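Long-range contacts in FERM, RhoGEF and pleckstrin domain protein 2 (Danio rerio, PDB 6D21), which probably acts as a guanine nucleotide exchange factor that activates the small GTPase RAC1, and is represented here by its FERM domain: residues R112-E117 with L186-V191; G46-N51 with L76-V81; L39-Y44 with Q90-F95. One frame throughout, in Å; residues are numbered along the deposited sequence.

Contact 1 of 3, residues R112-E117 with L186-V191; sequences RLSCTE and LEMFGV
Met188 has CG anti to its carbonyl carbon (chi1 -67°) and bends at chi2 (-68°) and chi3 (-74°), a curl that lays its chain along Ser114 and Arg112, while Leu113, with CG anti to its backbone N, extends toward the backbone after Met188. The contact lies in the helical central lobe of the FERM domain, where the loop joining helices 94-110 and 117-132 meets the chain leaving helix 172-183 for the PH-like lobe. The curl brings Met188 CE to 3.6 Å from Arg112 O, and Met188 CG lies 3.6 Å from Ser114 OG. A flexible, unbranched thioether suits this place, because it can follow an irregular backbone. An alanine at Met188 would probably open a gap beside Ser114 and Arg112 O, and His219, which also touches both Met188 and Ser114, would lose packing.

Beside it, the CD1 methyl of Leu113 rests 3.9 Å from Met188 C and equally near Phe189 N. The same methyl meets Leu186 CD1 tip to tip at 4.2 Å, and Cys115 CB touches that leucine branch too; Leu123 of helix 117-132 packs on both leucines. Leu113 centres an inverse gamma turn. In the other segment, a type I turn from Leu186 to Phe189 runs into a type II turn from Met188 to Val191, with Gly190, of positive phi, third. One water joins the two loops: it donates to Ser114 O at 2.8 Å and accepts from Met188 N at 3.1 Å.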
loop_
_atom_site.group_PDB
_atom_site.type_symbol
_atom_site.label_atom_id
_atom_site.label_comp_id
_atom_site.label_asym_id
_atom_site.label_seq_id
_atom_site.Cartn_x
_atom_site.Cartn_y
_atom_site.Cartn_z
ATOM N N ARG A 112 -9.126 -0.591 0.508
ATOM C CA ARG A 112 -8.146 -0.060 1.444
ATOM C C ARG A 112 -8.263 1.458 1.462
ATOM O O ARG A 112 -8.282 2.090 2.519
ATOM C CB ARG A 112 -6.727 -0.483 1.069
ATOM C CG ARG A 112 -6.499 -1.979 1.086
ATOM C CD ARG A 112 -5.072 -2.308 1.458
ATOM N NE ARG A 112 -4.947 -2.608 2.879
ATOM C CZ ARG A 112 -4.715 -3.823 3.362
ATOM N NH1 ARG A 112 -4.558 -4.842 2.528
ATOM N NH2 ARG A 112 -4.626 -4.018 4.672
ATOM N N LEU A 113 -8.356 2.039 0.274
ATOM C CA LEU A 113 -8.520 3.479 0.145
ATOM C C LEU A 113 -9.996 3.837 0.196
ATOM O O LEU A 113 -10.648 3.936 -0.843
ATOM C CB LEU A 113 -7.910 3.971 -1.170
ATOM C CG LEU A 113 -8.039 5.470 -1.404
ATOM C CD1 LEU A 113 -7.349 6.218 -0.268
ATOM C CD2 LEU A 113 -7.468 5.840 -2.752
ATOM N N SER A 114 -10.542 3.988 1.394
ATOM C CA SER A 114 -11.923 4.442 1.496
ATOM C C SER A 114 -11.944 5.967 1.452
ATOM O O SER A 114 -11.044 6.625 1.975
ATOM C CB SER A 114 -12.593 3.928 2.771
ATOM O OG SER A 114 -11.819 4.266 3.902
ATOM N N CYS A 115 -12.973 6.515 0.806
ATOM C CA CYS A 115 -13.135 7.958 0.658
ATOM C C CYS A 115 -14.586 8.237 0.291
ATOM O O CYS A 115 -15.390 7.305 0.167
ATOM C CB CYS A 115 -12.184 8.503 -0.410
ATOM S SG CYS A 115 -12.276 7.635 -2.018
ATOM N N THR A 116 -14.936 9.503 0.104
ATOM C CA THR A 116 -16.313 9.824 -0.283
ATOM C C THR A 116 -16.571 9.310 -1.699
ATOM O O THR A 116 -15.643 9.039 -2.451
ATOM C CB THR A 116 -16.606 11.347 -0.220
ATOM O OG1 THR A 116 -15.698 12.049 -1.080
ATOM C CG2 THR A 116 -16.432 11.862 1.202
ATOM N N GLU A 117 -17.836 9.176 -2.055
ATOM C CA GLU A 117 -18.209 8.725 -3.387
ATOM C C GLU A 117 -17.725 9.693 -4.477
ATOM O O GLU A 117 -17.234 9.266 -5.515
ATOM C CB GLU A 117 -19.726 8.549 -3.461
ATOM C CG GLU A 117 -20.254 8.191 -4.830
ATOM C CD GLU A 117 -21.769 8.121 -4.860
ATOM O OE1 GLU A 117 -22.366 8.676 -5.807
ATOM O OE2 GLU A 117 -22.356 7.513 -3.937
ATOM N N LEU A 186 -5.783 12.507 0.919
ATOM C CA LEU A 186 -6.829 11.749 1.599
ATOM C C LEU A 186 -6.305 11.119 2.877
ATOM O O LEU A 186 -5.173 10.642 2.931
ATOM C CB LEU A 186 -7.390 10.658 0.688
ATOM C CG LEU A 186 -7.961 11.214 -0.620
ATOM C CD1 LEU A 186 -8.378 10.069 -1.537
ATOM C CD2 LEU A 186 -9.150 12.166 -0.318
ATOM N N GLU A 187 -7.152 11.104 3.896
ATOM C CA GLU A 187 -6.789 10.572 5.199
ATOM C C GLU A 187 -6.357 9.114 5.136
ATOM O O GLU A 187 -5.467 8.690 5.879
ATOM C CB GLU A 187 -7.973 10.723 6.157
ATOM C CG GLU A 187 -7.679 10.382 7.595
ATOM C CD GLU A 187 -8.890 10.600 8.485
ATOM O OE1 GLU A 187 -8.836 11.506 9.340
ATOM O OE2 GLU A 187 -9.897 9.874 8.320
ATOM N N MET A 188 -6.975 8.340 4.244
ATOM C CA MET A 188 -6.674 6.919 4.164
ATOM C C MET A 188 -5.552 6.535 3.179
ATOM O O MET A 188 -5.267 5.352 3.003
ATOM C CB MET A 188 -7.941 6.142 3.791
ATOM C CG MET A 188 -8.983 6.196 4.895
ATOM S SD MET A 188 -8.372 5.274 6.327
ATOM C CE MET A 188 -8.566 3.597 5.722
ATOM N N PHE A 189 -4.950 7.517 2.521
ATOM C CA PHE A 189 -3.875 7.253 1.574
ATOM C C PHE A 189 -2.683 6.599 2.263
ATOM O O PHE A 189 -2.147 7.146 3.223
ATOM C CB PHE A 189 -3.426 8.542 0.889
ATOM C CG PHE A 189 -2.195 8.376 0.012
ATOM C CD1 PHE A 189 -2.251 7.634 -1.161
ATOM C CD2 PHE A 189 -0.989 8.955 0.368
ATOM C CE1 PHE A 189 -1.124 7.484 -1.964
ATOM C CE2 PHE A 189 0.146 8.812 -0.437
ATOM C CZ PHE A 189 0.071 8.086 -1.596
ATOM N N GLY A 190 -2.271 5.438 1.763
ATOM C CA GLY A 190 -1.117 4.729 2.310
ATOM C C GLY A 190 -1.419 4.029 3.632
ATOM O O GLY A 190 -0.550 3.401 4.227
ATOM N N VAL A 191 -2.663 4.115 4.095
ATOM C CA VAL A 191 -2.993 3.568 5.413
ATOM C C VAL A 191 -3.224 2.041 5.375
ATOM O O VAL A 191 -3.957 1.527 4.518
ATOM C CB VAL A 191 -4.236 4.279 5.998
ATOM C CG1 VAL A 191 -4.747 3.561 7.234
ATOM C CG2 VAL A 191 -3.914 5.733 6.309
HETATM O O HOH W 1 -9.710 8.908 2.847
#

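Contact 2 of 3, residues G46-N51 with L76-V81; sequences GLEFQN and LFRLSV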
loop_
_atom_site.group_PDB
_atom_site.type_symbol
_atom_site.label_atom_id
_atom_site.label_comp_id
_atom_site.label_asym_id
_atom_site.label_seq_id
_atom_site.Cartn_x
_atom_site.Cartn_y
_atom_site.Cartn_z
ATOM N N GLY A 46 7.986 -3.460 -2.360
ATOM C CA GLY A 46 8.374 -4.775 -1.898
ATOM C C GLY A 46 7.481 -5.810 -2.574
ATOM O O GLY A 46 6.686 -5.479 -3.460
ATOM N N LEU A 47 7.623 -7.057 -2.153
ATOM C CA LEU A 47 6.804 -8.139 -2.668
ATOM C C LEU A 47 5.996 -8.743 -1.521
ATOM O O LEU A 47 6.535 -8.967 -0.441
ATOM C CB LEU A 47 7.675 -9.220 -3.318
ATOM C CG LEU A 47 8.396 -8.869 -4.616
ATOM C CD1 LEU A 47 9.295 -10.031 -5.042
ATOM C CD2 LEU A 47 7.377 -8.539 -5.712
ATOM N N GLU A 48 4.715 -8.998 -1.750
ATOM C CA GLU A 48 3.962 -9.824 -0.819
ATOM C C GLU A 48 3.497 -11.104 -1.502
ATOM O O GLU A 48 3.432 -11.172 -2.723
ATOM C CB GLU A 48 2.763 -9.065 -0.228
ATOM C CG GLU A 48 2.309 -7.858 -0.969
ATOM C CD GLU A 48 1.226 -7.089 -0.230
ATOM O OE1 GLU A 48 1.108 -7.254 1.013
ATOM O OE2 GLU A 48 0.463 -6.371 -0.896
ATOM N N PHE A 49 3.176 -12.114 -0.706
ATOM C CA PHE A 49 2.666 -13.368 -1.227
ATOM C C PHE A 49 1.434 -13.781 -0.439
ATOM O O PHE A 49 1.189 -13.265 0.651
ATOM C CB PHE A 49 3.739 -14.460 -1.169
ATOM C CG PHE A 49 4.163 -14.817 0.227
ATOM C CD1 PHE A 49 5.207 -14.135 0.847
ATOM C CD2 PHE A 49 3.515 -15.836 0.925
ATOM C CE1 PHE A 49 5.601 -14.460 2.142
ATOM C CE2 PHE A 49 3.899 -16.172 2.213
ATOM C CZ PHE A 49 4.946 -15.479 2.824
ATOM N N GLN A 50 0.656 -14.700 -1.001
ATOM C CA GLN A 50 -0.552 -15.174 -0.335
ATOM C C GLN A 50 -0.249 -16.438 0.435
ATOM O O GLN A 50 0.204 -17.416 -0.157
ATOM C CB GLN A 50 -1.673 -15.434 -1.347
ATOM C CG GLN A 50 -2.765 -14.411 -1.324
ATOM C CD GLN A 50 -3.938 -14.760 -2.220
ATOM O OE1 GLN A 50 -3.800 -15.484 -3.203
ATOM N NE2 GLN A 50 -5.101 -14.220 -1.889
ATOM N N ASN A 51 -0.483 -16.427 1.747
ATOM C CA ASN A 51 -0.288 -17.643 2.536
ATOM C C ASN A 51 -1.459 -18.610 2.306
ATOM O O ASN A 51 -2.319 -18.344 1.473
ATOM C CB ASN A 51 -0.105 -17.335 4.034
ATOM C CG ASN A 51 -1.345 -16.702 4.692
ATOM O OD1 ASN A 51 -2.442 -16.664 4.122
ATOM N ND2 ASN A 51 -1.169 -16.244 5.927
ATOM N N LEU A 76 1.189 -17.161 -5.385
ATOM C CA LEU A 76 1.143 -15.881 -6.060
ATOM C C LEU A 76 1.887 -14.835 -5.240
ATOM O O LEU A 76 1.622 -14.672 -4.039
ATOM C CB LEU A 76 -0.300 -15.432 -6.300
ATOM C CG LEU A 76 -0.436 -14.117 -7.078
ATOM C CD1 LEU A 76 0.278 -14.203 -8.426
ATOM C CD2 LEU A 76 -1.900 -13.754 -7.255
ATOM N N PHE A 77 2.838 -14.171 -5.893
ATOM C CA PHE A 77 3.505 -12.980 -5.342
ATOM C C PHE A 77 3.026 -11.778 -6.105
ATOM O O PHE A 77 2.635 -11.898 -7.274
ATOM C CB PHE A 77 5.033 -13.055 -5.464
ATOM C CG PHE A 77 5.657 -14.180 -4.700
ATOM C CD1 PHE A 77 5.510 -15.496 -5.125
ATOM C CD2 PHE A 77 6.420 -13.923 -3.576
ATOM C CE1 PHE A 77 6.089 -16.541 -4.429
ATOM C CE2 PHE A 77 7.009 -14.959 -2.883
ATOM C CZ PHE A 77 6.843 -16.271 -3.308
ATOM N N ARG A 78 3.078 -10.608 -5.473
ATOM C CA ARG A 78 2.730 -9.398 -6.187
ATOM C C ARG A 78 3.597 -8.217 -5.728
ATOM O O ARG A 78 4.011 -8.126 -4.564
ATOM C CB ARG A 78 1.254 -9.046 -6.015
ATOM C CG ARG A 78 0.905 -8.502 -4.647
ATOM C CD ARG A 78 -0.614 -8.218 -4.534
ATOM N NE ARG A 78 -0.919 -7.682 -3.212
ATOM C CZ ARG A 78 -2.140 -7.410 -2.776
ATOM N NH1 ARG A 78 -2.304 -6.921 -1.557
ATOM N NH2 ARG A 78 -3.183 -7.608 -3.566
ATOM N N LEU A 79 3.878 -7.337 -6.674
ATOM C CA LEU A 79 4.565 -6.080 -6.376
ATOM C C LEU A 79 3.617 -5.145 -5.616
ATOM O O LEU A 79 2.450 -5.021 -5.991
ATOM C CB LEU A 79 5.035 -5.426 -7.675
ATOM C CG LEU A 79 5.843 -4.133 -7.522
ATOM C CD1 LEU A 79 7.178 -4.423 -6.810
ATOM C CD2 LEU A 79 6.049 -3.573 -8.894
ATOM N N SER A 80 4.106 -4.499 -4.551
ATOM C CA SER A 80 3.291 -3.575 -3.768
ATOM C C SER A 80 4.148 -2.417 -3.255
ATOM O O SER A 80 5.345 -2.606 -2.984
ATOM C CB SER A 80 2.631 -4.283 -2.571
ATOM O OG SER A 80 1.717 -5.277 -2.999
ATOM N N VAL A 81 3.536 -1.244 -3.079
ATOM C CA VAL A 81 4.219 -0.156 -2.364
ATOM C C VAL A 81 4.339 -0.542 -0.887
ATOM O O VAL A 81 3.355 -0.933 -0.269
ATOM C CB VAL A 81 3.475 1.183 -2.475
ATOM C CG1 VAL A 81 4.130 2.238 -1.566
ATOM C CG2 VAL A 81 3.422 1.651 -3.948
#
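Glu48 and Arg78 face each other as a hydrogen-bonded antiparallel pair, and their side chains meet on the same face of the sheet as Ser80. One oxygen, Glu48 OE2, accepts three bonds. Ser80 OG donates to Glu48 OE2 at 2.7 Å, on the anti side, tilted 28° out of the carboxylate plane. Arg78 comes side-on to the same oxygen, with NH1 at 2.9 Å and NE at 3.0 Å from Glu48 OE2, forming a salt bridge. OE2 lies close to the guanidinium plane, but both nitrogens approach it from above the carboxylate, whose plane is turned 44° from the guanidinium. While donating its hydrogen bond to Glu48, Ser80 OG is also bonded to NH1 of Arg106; this arginine is close to Arg78, and the glutamate's charge is likely to ease their repulsion. Trp56 makes a cation-pi contact with Arg78.

Two residue pairs exchange backbone bonds. Gly46 N reaches Ser80 O at 2.8 Å, nearly straight (169°), and Ser80 N returns one to Gly46 O. Glu48 and Arg78 do likewise, Arg78 N lying 2.8 Å from Glu48 O. Gln50 N reaches Leu76 O at 3.2 Å. Leu47 and Phe49 bond outward to Leu59 and Val57, Phe77 and Leu79 to strand 3-9.

The other face is apolar to suit helix 26-36. Phe49 CB sits over the face of the Phe77 ring, 3.9 Å from its centroid, in a CH-pi contact, and Leu47 CD2 meets Leu79 CD1 at 4.3 Å. This mixed sheet, of strand order 2-1-5-3-4 with that helix on it, is the beta-grasp of the ubiquitin-like FERM lobe.

Contact 3 of 3, residues L39-Y44 with Q90-F95; sequences LIESDY and QLQEEF
Tyr44 lays the far end of its side chain, CE2, CZ and OH, against a single methyl, Leu91 CD2, which comes within 3.5 Å of Tyr44 CE2. The two side chains slide past each other in opposite directions, so the leucine lies alongside the outer part of the ring. A tyrosine is long enough to bridge here: its ring also meets Phe100 of helix 94-110 and Phe279 of helix 263-281.

Glu41 is the polar centre of the contact. Its CG stands anti to the carbonyl carbon (chi1 -68°) and the chain is extended beyond it, which carries the carboxylate across to the backbone just ahead of helix 94-110. Glu93 N donates to Glu41 OE2 at 3.0 Å, from above the carboxylate plane, and Gln92 N makes a weak bond to Glu41 OE1 at 3.3 Å. OE2 is also hydrogen-bonded to Thr96 OG1, in the first turn of the helix. An acid suits this place, since it accepts from the amides of Gln92 and the N-cap residue Glu93, and the nearby helix N-terminus would probably favour a negative charge.

In the clover-leaf FERM fold this is where the ubiquitin-like lobe meets the helical central lobe: residues 39-44 connect helix 26-36 to strand 45-50, and Glu93 directly precedes helix 94-110. The side chain of Glu93 bends at chi2, and its CG lies 3.4 Å from Glu41 OE2. The two carboxylates are not in contact, Glu93 OE1 being 5.0 Å from Glu41 OE2, near enough that the like charges would probably still be felt. At the other end of the contact Leu39 CD1 touches Phe95 CE2 at 4.0 Å, the two side chains crossing at about a right angle, with Ile37 and Leu99 nearby.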
loop_
_atom_site.group_PDB
_atom_site.type_symbol
_atom_site.label_atom_id
_atom_site.label_comp_id
_atom_site.label_asym_id
_atom_site.label_seq_id
_atom_site.Cartn_x
_atom_site.Cartn_y
_atom_site.Cartn_z
ATOM N N LEU A 39 12.670 -0.929 -12.712
ATOM C CA LEU A 39 12.229 -0.016 -11.674
ATOM C C LEU A 39 13.449 0.626 -10.996
ATOM O O LEU A 39 14.119 -0.011 -10.191
ATOM C CB LEU A 39 11.369 -0.764 -10.648
ATOM C CG LEU A 39 10.791 0.077 -9.501
ATOM C CD1 LEU A 39 10.170 1.356 -10.053
ATOM C CD2 LEU A 39 9.773 -0.709 -8.646
ATOM N N ILE A 40 13.733 1.888 -11.308
ATOM C CA ILE A 40 14.913 2.550 -10.737
ATOM C C ILE A 40 14.662 2.990 -9.282
ATOM O O ILE A 40 15.498 2.748 -8.416
ATOM C CB ILE A 40 15.337 3.761 -11.596
ATOM C CG1 ILE A 40 15.586 3.321 -13.044
ATOM C CG2 ILE A 40 16.595 4.443 -11.030
ATOM C CD1 ILE A 40 15.863 4.487 -13.980
ATOM N N GLU A 41 13.515 3.613 -9.009
ATOM C CA GLU A 41 13.187 4.041 -7.639
ATOM C C GLU A 41 12.483 2.921 -6.868
ATOM O O GLU A 41 11.310 3.041 -6.452
ATOM C CB GLU A 41 12.324 5.315 -7.658
ATOM C CG GLU A 41 13.089 6.545 -8.171
ATOM C CD GLU A 41 12.217 7.789 -8.294
ATOM O OE1 GLU A 41 12.434 8.757 -7.531
ATOM O OE2 GLU A 41 11.329 7.808 -9.173
ATOM N N SER A 42 13.229 1.853 -6.638
ATOM C CA SER A 42 12.659 0.587 -6.184
ATOM C C SER A 42 12.518 0.483 -4.654
ATOM O O SER A 42 11.828 -0.401 -4.143
ATOM C CB SER A 42 13.530 -0.562 -6.712
ATOM O OG SER A 42 14.802 -0.538 -6.081
ATOM N N ASP A 43 13.162 1.394 -3.926
ATOM C CA ASP A 43 13.189 1.309 -2.471
ATOM C C ASP A 43 11.818 1.459 -1.815
ATOM O O ASP A 43 11.632 0.993 -0.689
ATOM C CB ASP A 43 14.138 2.368 -1.888
ATOM C CG ASP A 43 15.597 2.005 -2.067
ATOM O OD1 ASP A 43 15.892 0.838 -2.399
ATOM O OD2 ASP A 43 16.451 2.883 -1.848
ATOM N N TYR A 44 10.872 2.122 -2.485
ATOM C CA TYR A 44 9.519 2.257 -1.931
ATOM C C TYR A 44 8.687 0.968 -2.022
ATOM O O TYR A 44 7.603 0.888 -1.429
ATOM C CB TYR A 44 8.744 3.375 -2.645
ATOM C CG TYR A 44 9.453 4.700 -2.607
ATOM C CD1 TYR A 44 9.383 5.499 -1.476
ATOM C CD2 TYR A 44 10.226 5.137 -3.686
ATOM C CE1 TYR A 44 10.047 6.731 -1.417
ATOM C CE2 TYR A 44 10.908 6.369 -3.634
ATOM C CZ TYR A 44 10.811 7.151 -2.494
ATOM O OH TYR A 44 11.460 8.362 -2.406
ATOM N N GLN A 90 6.120 13.890 -6.366
ATOM C CA GLN A 90 7.478 14.431 -6.447
ATOM C C GLN A 90 8.524 13.370 -6.715
ATOM O O GLN A 90 9.708 13.658 -6.729
ATOM C CB GLN A 90 7.835 15.182 -5.175
ATOM C CG GLN A 90 7.115 16.506 -5.100
ATOM C CD GLN A 90 7.629 17.359 -3.999
ATOM O OE1 GLN A 90 8.773 17.814 -4.037
ATOM N NE2 GLN A 90 6.788 17.602 -3.001
ATOM N N LEU A 91 8.095 12.142 -6.944
ATOM C CA LEU A 91 9.037 11.130 -7.389
ATOM C C LEU A 91 9.531 11.501 -8.775
ATOM O O LEU A 91 8.760 12.019 -9.602
ATOM C CB LEU A 91 8.382 9.748 -7.381
ATOM C CG LEU A 91 8.006 9.307 -5.964
ATOM C CD1 LEU A 91 7.118 8.066 -5.995
ATOM C CD2 LEU A 91 9.277 9.067 -5.152
ATOM N N GLN A 92 10.814 11.232 -9.016
ATOM C CA GLN A 92 11.523 11.696 -10.204
ATOM C C GLN A 92 11.115 11.015 -11.502
ATOM O O GLN A 92 11.109 11.642 -12.561
ATOM C CB GLN A 92 13.035 11.502 -10.021
ATOM C CG GLN A 92 13.661 12.366 -8.946
ATOM C CD GLN A 92 13.366 13.826 -9.164
ATOM O OE1 GLN A 92 12.495 14.394 -8.507
ATOM N NE2 GLN A 92 14.075 14.441 -10.103
ATOM N N GLU A 93 10.812 9.723 -11.445
ATOM C CA GLU A 93 10.586 8.990 -12.683
ATOM C C GLU A 93 9.096 8.835 -12.987
ATOM O O GLU A 93 8.281 8.534 -12.105
ATOM C CB GLU A 93 11.266 7.613 -12.629
ATOM C CG GLU A 93 12.746 7.641 -12.232
ATOM C CD GLU A 93 13.620 8.442 -13.205
ATOM O OE1 GLU A 93 14.522 9.176 -12.740
ATOM O OE2 GLU A 93 13.419 8.326 -14.432
ATOM N N GLU A 94 8.760 9.037 -14.255
ATOM C CA GLU A 94 7.408 8.860 -14.743
ATOM C C GLU A 94 6.909 7.440 -14.431
ATOM O O GLU A 94 5.765 7.250 -14.047
ATOM C CB GLU A 94 7.370 9.138 -16.252
ATOM C CG GLU A 94 6.009 9.456 -16.819
ATOM C CD GLU A 94 6.093 9.873 -18.280
ATOM O OE1 GLU A 94 6.682 10.937 -18.567
ATOM O OE2 GLU A 94 5.590 9.122 -19.141
ATOM N N PHE A 95 7.780 6.450 -14.587
ATOM C CA PHE A 95 7.383 5.062 -14.362
ATOM C C PHE A 95 7.049 4.809 -12.900
ATOM O O PHE A 95 6.122 4.053 -12.587
ATOM C CB PHE A 95 8.496 4.115 -14.831
ATOM C CG PHE A 95 8.180 2.655 -14.643
ATOM C CD1 PHE A 95 7.111 2.071 -15.298
ATOM C CD2 PHE A 95 8.970 1.863 -13.830
ATOM C CE1 PHE A 95 6.827 0.728 -15.129
ATOM C CE2 PHE A 95 8.682 0.519 -13.661
ATOM C CZ PHE A 95 7.615 -0.041 -14.311
#

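Overall arrangement
Along the chain, contact 2 is nested inside the loop closed by contact 3, and contact 1 follows both. Contacts 2 and 3 have centres about 18 Å apart and touch where Val81 CG1 packs on Tyr44 O, 3.7 Å away; residues 39-44 lead directly into strand 45-50. Helix 94-110 links the set: it begins in contact 3 and ends just before residues 112-117 of contact 1, whose centre is about 22 Å from that of contact 3 and 21 Å from that of contact 2. Contact 2 thus lies within the ubiquitin-like lobe, contact 3 joins it to the helical lobe, and contact 1 lies where that lobe leads into the PH-like one.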